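Local structure of ABC transporter substrate-binding protein (4OHN) at residues 41-46 with 100-105; 84-89 with 132-137. The protein binds histidine in the cleft between its two lobes and probably delivers amino acids to an ABC uptake transporter of the pneumococcal membrane. All blocks are in the same frame, centred on the assembly; numbering follows the deposited sequence. Where two conformers were deposited one is given.

Contact 1: residues 41-46 with 100-105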
# COMPACT_ATOMS: atom_id res chain seq x y z
N ALA A 41 10.90 -7.23 -5.09
CA ALA A 41 11.52 -5.92 -5.30
C ALA A 41 10.52 -4.83 -5.02
O ALA A 41 9.31 -5.07 -4.97
CB ALA A 41 12.05 -5.78 -6.71
N GLY A 42 11.01 -3.62 -4.86
CA GLY A 42 10.17 -2.46 -4.73
C GLY A 42 10.72 -1.42 -3.79
O GLY A 42 11.74 -1.61 -3.12
N PHE A 43 10.04 -0.29 -3.75
CA PHE A 43 10.42 0.81 -2.87
C PHE A 43 10.51 0.38 -1.41
O PHE A 43 11.50 0.69 -0.73
CB PHE A 43 9.44 1.98 -3.04
CG PHE A 43 9.76 3.16 -2.17
CD1 PHE A 43 10.50 4.20 -2.66
CD2 PHE A 43 9.31 3.23 -0.86
CE1 PHE A 43 10.81 5.30 -1.85
CE2 PHE A 43 9.62 4.31 -0.05
CZ PHE A 43 10.35 5.35 -0.56
N ASP A 44 9.49 -0.31 -0.92
CA ASP A 44 9.51 -0.76 0.46
C ASP A 44 10.52 -1.86 0.70
O ASP A 44 11.08 -1.95 1.78
CB ASP A 44 8.13 -1.24 0.90
CG ASP A 44 7.15 -0.11 1.16
OD1 ASP A 44 7.57 1.03 1.48
OD2 ASP A 44 5.93 -0.39 1.06
N ILE A 45 10.74 -2.74 -0.28
CA ILE A 45 11.77 -3.75 -0.14
C ILE A 45 13.11 -3.05 0.09
O ILE A 45 13.85 -3.37 1.03
CB ILE A 45 11.85 -4.68 -1.37
CG1 ILE A 45 10.50 -5.31 -1.72
CG2 ILE A 45 12.90 -5.76 -1.13
CD1 ILE A 45 9.88 -6.14 -0.60
N ASP A 46 13.42 -2.07 -0.75
CA ASP A 46 14.67 -1.34 -0.63
C ASP A 46 14.74 -0.52 0.68
O ASP A 46 15.77 -0.52 1.36
CB ASP A 46 14.83 -0.40 -1.84
CG ASP A 46 15.14 -1.15 -3.14
OD1 ASP A 46 15.44 -2.37 -3.12
OD2 ASP A 46 15.10 -0.48 -4.19
N SER A 100 5.07 8.53 8.92
CA SER A 100 4.75 8.30 7.52
C SER A 100 5.92 8.69 6.61
O SER A 100 6.66 9.63 6.89
CB SER A 100 3.47 9.04 7.14
OG SER A 100 2.36 8.55 7.88
N TYR A 101 6.08 7.97 5.51
CA TYR A 101 7.24 8.17 4.63
C TYR A 101 6.90 8.58 3.21
O TYR A 101 7.80 8.90 2.45
CB TYR A 101 8.17 6.95 4.64
CG TYR A 101 7.52 5.68 4.18
CD1 TYR A 101 7.47 5.35 2.84
CD2 TYR A 101 6.92 4.81 5.08
CE1 TYR A 101 6.86 4.18 2.40
CE2 TYR A 101 6.30 3.64 4.65
CZ TYR A 101 6.26 3.35 3.32
OH TYR A 101 5.67 2.19 2.85
N MET A 102 5.62 8.54 2.85
CA MET A 102 5.14 8.84 1.48
C MET A 102 3.65 9.21 1.47
O MET A 102 2.85 8.56 2.14
CB MET A 102 5.36 7.60 0.59
CG MET A 102 5.15 7.83 -0.92
SD MET A 102 5.40 6.35 -1.94
CE MET A 102 7.04 5.82 -1.47
N LYS A 103 3.26 10.23 0.69
CA LYS A 103 1.85 10.51 0.49
C LYS A 103 1.27 9.57 -0.55
O LYS A 103 1.97 9.04 -1.41
CB LYS A 103 1.64 11.96 0.03
CG LYS A 103 2.23 12.99 0.99
CD LYS A 103 1.69 12.82 2.41
CE LYS A 103 2.29 13.84 3.36
NZ LYS A 103 1.60 13.82 4.68
N ASN A 104 -0.05 9.40 -0.51
CA ASN A 104 -0.75 8.58 -1.48
C ASN A 104 -2.16 9.10 -1.61
O ASN A 104 -2.66 9.80 -0.72
CB ASN A 104 -0.74 7.13 -1.01
CG ASN A 104 -1.45 6.19 -1.96
OD1 ASN A 104 -1.14 6.13 -3.19
ND2 ASN A 104 -2.47 5.51 -1.43
N GLU A 105 -2.80 8.79 -2.73
CA GLU A 105 -4.19 9.16 -2.96
C GLU A 105 -4.91 7.98 -3.54
O GLU A 105 -4.33 7.18 -4.25
CB GLU A 105 -4.30 10.35 -3.91
CG GLU A 105 -3.65 11.63 -3.40
CD GLU A 105 -2.12 11.65 -3.54
OE1 GLU A 105 -1.61 11.29 -4.63
OE2 GLU A 105 -1.44 12.03 -2.57
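Phe43, Asp44, Tyr101 and Met102 carry this buried contact, which joins the first turn of helix 43-53 to residues 101 and 102, where the chain runs into strand 102-111, in a family 3 solute-binding protein with the periplasmic-binding-protein fold. The backbones stay well apart, the nearest CA atoms being Asp44 CA and Tyr101 CA at 10.1 Å, and side chains bridge the gap.

The apolar part is a CH-pi and Met-aromatic contact. In one of its two conformers Met102 reaches over one face of the Phe43 ring, with CE 3.4 Å from the ring centroid and 16° off the normal. The methyl is shifted toward the rim, where Phe43 CE2 is 3.3 Å from Met102 CE. Fully extended through chi2, the methionine chain bends at chi3 (-54°), which lays the methyl rather than SD against the ring; SD stands farther back, 5.1 Å from the same centroid. Phe43 has CG anti to its backbone N, directing the ring at the strand. Tyr101 slides past it in the opposite sense, with its CE1 3.7 Å from Phe43 CE2. Ile239, Trp243 and Phe244 of helix 235-244 pack on Phe43 as well, while Met31 touches Phe43, Asp44 and Met102.

The polar part centres on the Asp44 carboxylate, whose plane stands 79° from the Tyr101 ring. Its firmer bond is from Gly84 N to OD2. Trp82 NE1 donates weakly to OD1. Several donors around a buried carboxylate would tend to stabilise its negative charge. Tyr101 OH, 2.6 Å from Asp44 OD1, probably adds a weak hydrogen bond, its proton having another acceptor within reach.

Contact 2: residues 84-89 with 132-137. With HIS (histidine), chain B; ACT (acetate ion), chain D.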
# COMPACT_ATOMS: atom_id res chain seq x y z
N GLY A 84 3.17 -0.21 1.19
CA GLY A 84 2.21 0.84 0.92
C GLY A 84 1.02 0.79 1.86
O GLY A 84 -0.13 0.90 1.42
N TYR A 85 1.31 0.63 3.14
CA TYR A 85 0.27 0.44 4.14
C TYR A 85 -0.25 1.80 4.60
O TYR A 85 0.46 2.56 5.28
CB TYR A 85 0.82 -0.39 5.30
CG TYR A 85 -0.15 -0.86 6.36
CD1 TYR A 85 -1.42 -1.33 6.05
CD2 TYR A 85 0.24 -0.90 7.68
CE1 TYR A 85 -2.27 -1.81 7.03
CE2 TYR A 85 -0.61 -1.37 8.66
CZ TYR A 85 -1.86 -1.82 8.34
OH TYR A 85 -2.66 -2.27 9.35
N SER A 86 -1.48 2.13 4.25
CA SER A 86 -2.05 3.44 4.55
C SER A 86 -2.37 3.59 6.02
O SER A 86 -3.05 2.74 6.61
CB SER A 86 -3.31 3.65 3.73
OG SER A 86 -2.98 3.56 2.35
N ALA A 87 -1.87 4.67 6.61
CA ALA A 87 -2.04 4.94 8.04
C ALA A 87 -3.34 5.68 8.27
O ALA A 87 -3.40 6.90 8.15
CB ALA A 87 -0.86 5.75 8.58
N THR A 88 -4.37 4.92 8.59
CA THR A 88 -5.72 5.47 8.76
C THR A 88 -6.15 5.44 10.22
O THR A 88 -5.63 4.67 11.01
CB THR A 88 -6.74 4.66 7.94
OG1 THR A 88 -6.87 3.36 8.52
CG2 THR A 88 -6.29 4.52 6.49
N ASP A 89 -7.11 6.29 10.57
CA ASP A 89 -7.60 6.34 11.94
C ASP A 89 -8.16 5.01 12.39
O ASP A 89 -7.92 4.59 13.52
CB ASP A 89 -8.71 7.39 12.07
CG ASP A 89 -8.18 8.81 12.06
OD1 ASP A 89 -6.96 9.00 12.17
OD2 ASP A 89 -9.01 9.74 11.95
N GLY A 132 -9.35 -5.90 1.04
CA GLY A 132 -8.66 -5.57 2.29
C GLY A 132 -8.04 -4.19 2.31
O GLY A 132 -7.28 -3.84 3.20
N SER A 133 -8.36 -3.39 1.29
CA SER A 133 -7.71 -2.08 1.14
C SER A 133 -8.33 -0.95 1.94
O SER A 133 -9.52 -0.95 2.27
CB SER A 133 -7.69 -1.67 -0.32
OG SER A 133 -8.97 -1.30 -0.81
N SER A 134 -7.51 0.04 2.22
CA SER A 134 -7.97 1.27 2.85
C SER A 134 -8.96 1.97 1.91
O SER A 134 -9.88 2.63 2.37
CB SER A 134 -6.77 2.15 3.19
OG SER A 134 -5.99 2.36 2.05
N GLY A 135 -8.76 1.84 0.61
CA GLY A 135 -9.70 2.41 -0.34
C GLY A 135 -11.11 1.88 -0.16
O GLY A 135 -12.08 2.65 -0.16
N TYR A 136 -11.25 0.57 -0.03
CA TYR A 136 -12.57 0.01 0.19
C TYR A 136 -13.17 0.51 1.49
O TYR A 136 -14.37 0.81 1.57
CB TYR A 136 -12.55 -1.54 0.16
CG TYR A 136 -13.93 -2.11 0.38
CD1 TYR A 136 -14.88 -2.00 -0.62
CD2 TYR A 136 -14.31 -2.64 1.59
CE1 TYR A 136 -16.17 -2.46 -0.42
CE2 TYR A 136 -15.60 -3.10 1.79
CZ TYR A 136 -16.52 -3.00 0.77
OH TYR A 136 -17.81 -3.46 0.94
N ALA A 137 -12.35 0.61 2.53
CA ALA A 137 -12.87 1.12 3.79
C ALA A 137 -13.39 2.56 3.63
O ALA A 137 -14.41 2.93 4.19
CB ALA A 137 -11.79 1.07 4.89
N HIS B . -2.77 1.32 0.52
CA HIS B . -3.83 0.28 0.59
C HIS B . -3.89 -0.33 1.97
O HIS B . -3.07 0.04 2.84
CB HIS B . -3.69 -0.78 -0.53
CG HIS B . -2.63 -1.83 -0.36
ND1 HIS B . -2.84 -3.13 -0.79
CD2 HIS B . -1.35 -1.78 0.08
CE1 HIS B . -1.75 -3.84 -0.58
NE2 HIS B . -0.82 -3.04 -0.06
OXT HIS B . -4.79 -1.17 2.18
C ACT D . -5.85 -3.50 9.57
O ACT D . -5.05 -3.25 8.66
OXT ACT D . -7.02 -3.77 9.20
CH3 ACT D . -5.44 -3.47 11.01
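Ser86 and Ser134 face each other across the ligand cleft, with OG 3.3 Å from OG, and each hydroxyl is held by a different oxygen of one carboxylate: Glu206 OE1 pairs with Ser86 OG and Glu206 OE2 with Ser134 OG. The two serines use different rotamers. In Ser86, OG lies opposite the carbonyl carbon (chi1 -59°), where it also accepts from the ammonium group of the bound histidine, 2.9 Å from ligand N. In Ser134, OG sits between backbone N and carbonyl carbon (chi1 54°), a rotation that turns it across to Ser86 and within 3.3 Å of the ligand CA. Alongside, the Thr88 methyl CG2 packs 4.1 Å from Ser134 CB, while its OG1 turns the other way and caps Arg91 N.

Such a grip on the alpha-amino and alpha-carboxylate groups from both sides of a cleft is characteristic of the amino-acid-binding members of this periplasmic-binding-protein family. Ser86 N points almost straight at ligand O (176°), and Ser134 N, at the start of helix 134-141, donates to OXT at 3.0 Å; the helix dipole probably steadies this carboxylate. The ammonium group also donates to Gly84 O, 2.8 Å from ligand N. Arg91 NH1 and Asp179 OD2 are further, charged hydrogen-bond partners of the ligand.

Ser133 is the N-cap of that helix. Its OG, likewise between backbone N and carbonyl carbon, accepts from Tyr136 N at 3.1 Å and also bonds to Gln130 O. Tyr85 has CG anti to the backbone N, and its phenol OH donates to oxygen O of an acetate ion, probably from the crystallisation liquor, 2.7 Å away near the ring plane.

Contact 1 adjoins the pocket that contact 2 lines. Their centres are 14 Å apart, yet they meet where Asp44 OD2 probably accepts a hydrogen bond from Gly84 N, 2.8 Å away. The histidine is about 7 Å from the Asp44 side chain, so Asp44 acts as a second-shell residue, holding the backbone of Gly84, the residue whose carbonyl O accepts from the ligand's ammonium group. A second route runs through Glu206, whose OE1 bonds both Asn104 ND2 in 100-105 and Ser86 OG in 84-89. Asn104 ND2 also makes a weak hydrogen bond to Asp179, itself a ligand partner. The four segments alternate along the chain, so the two contacts cross in sequence.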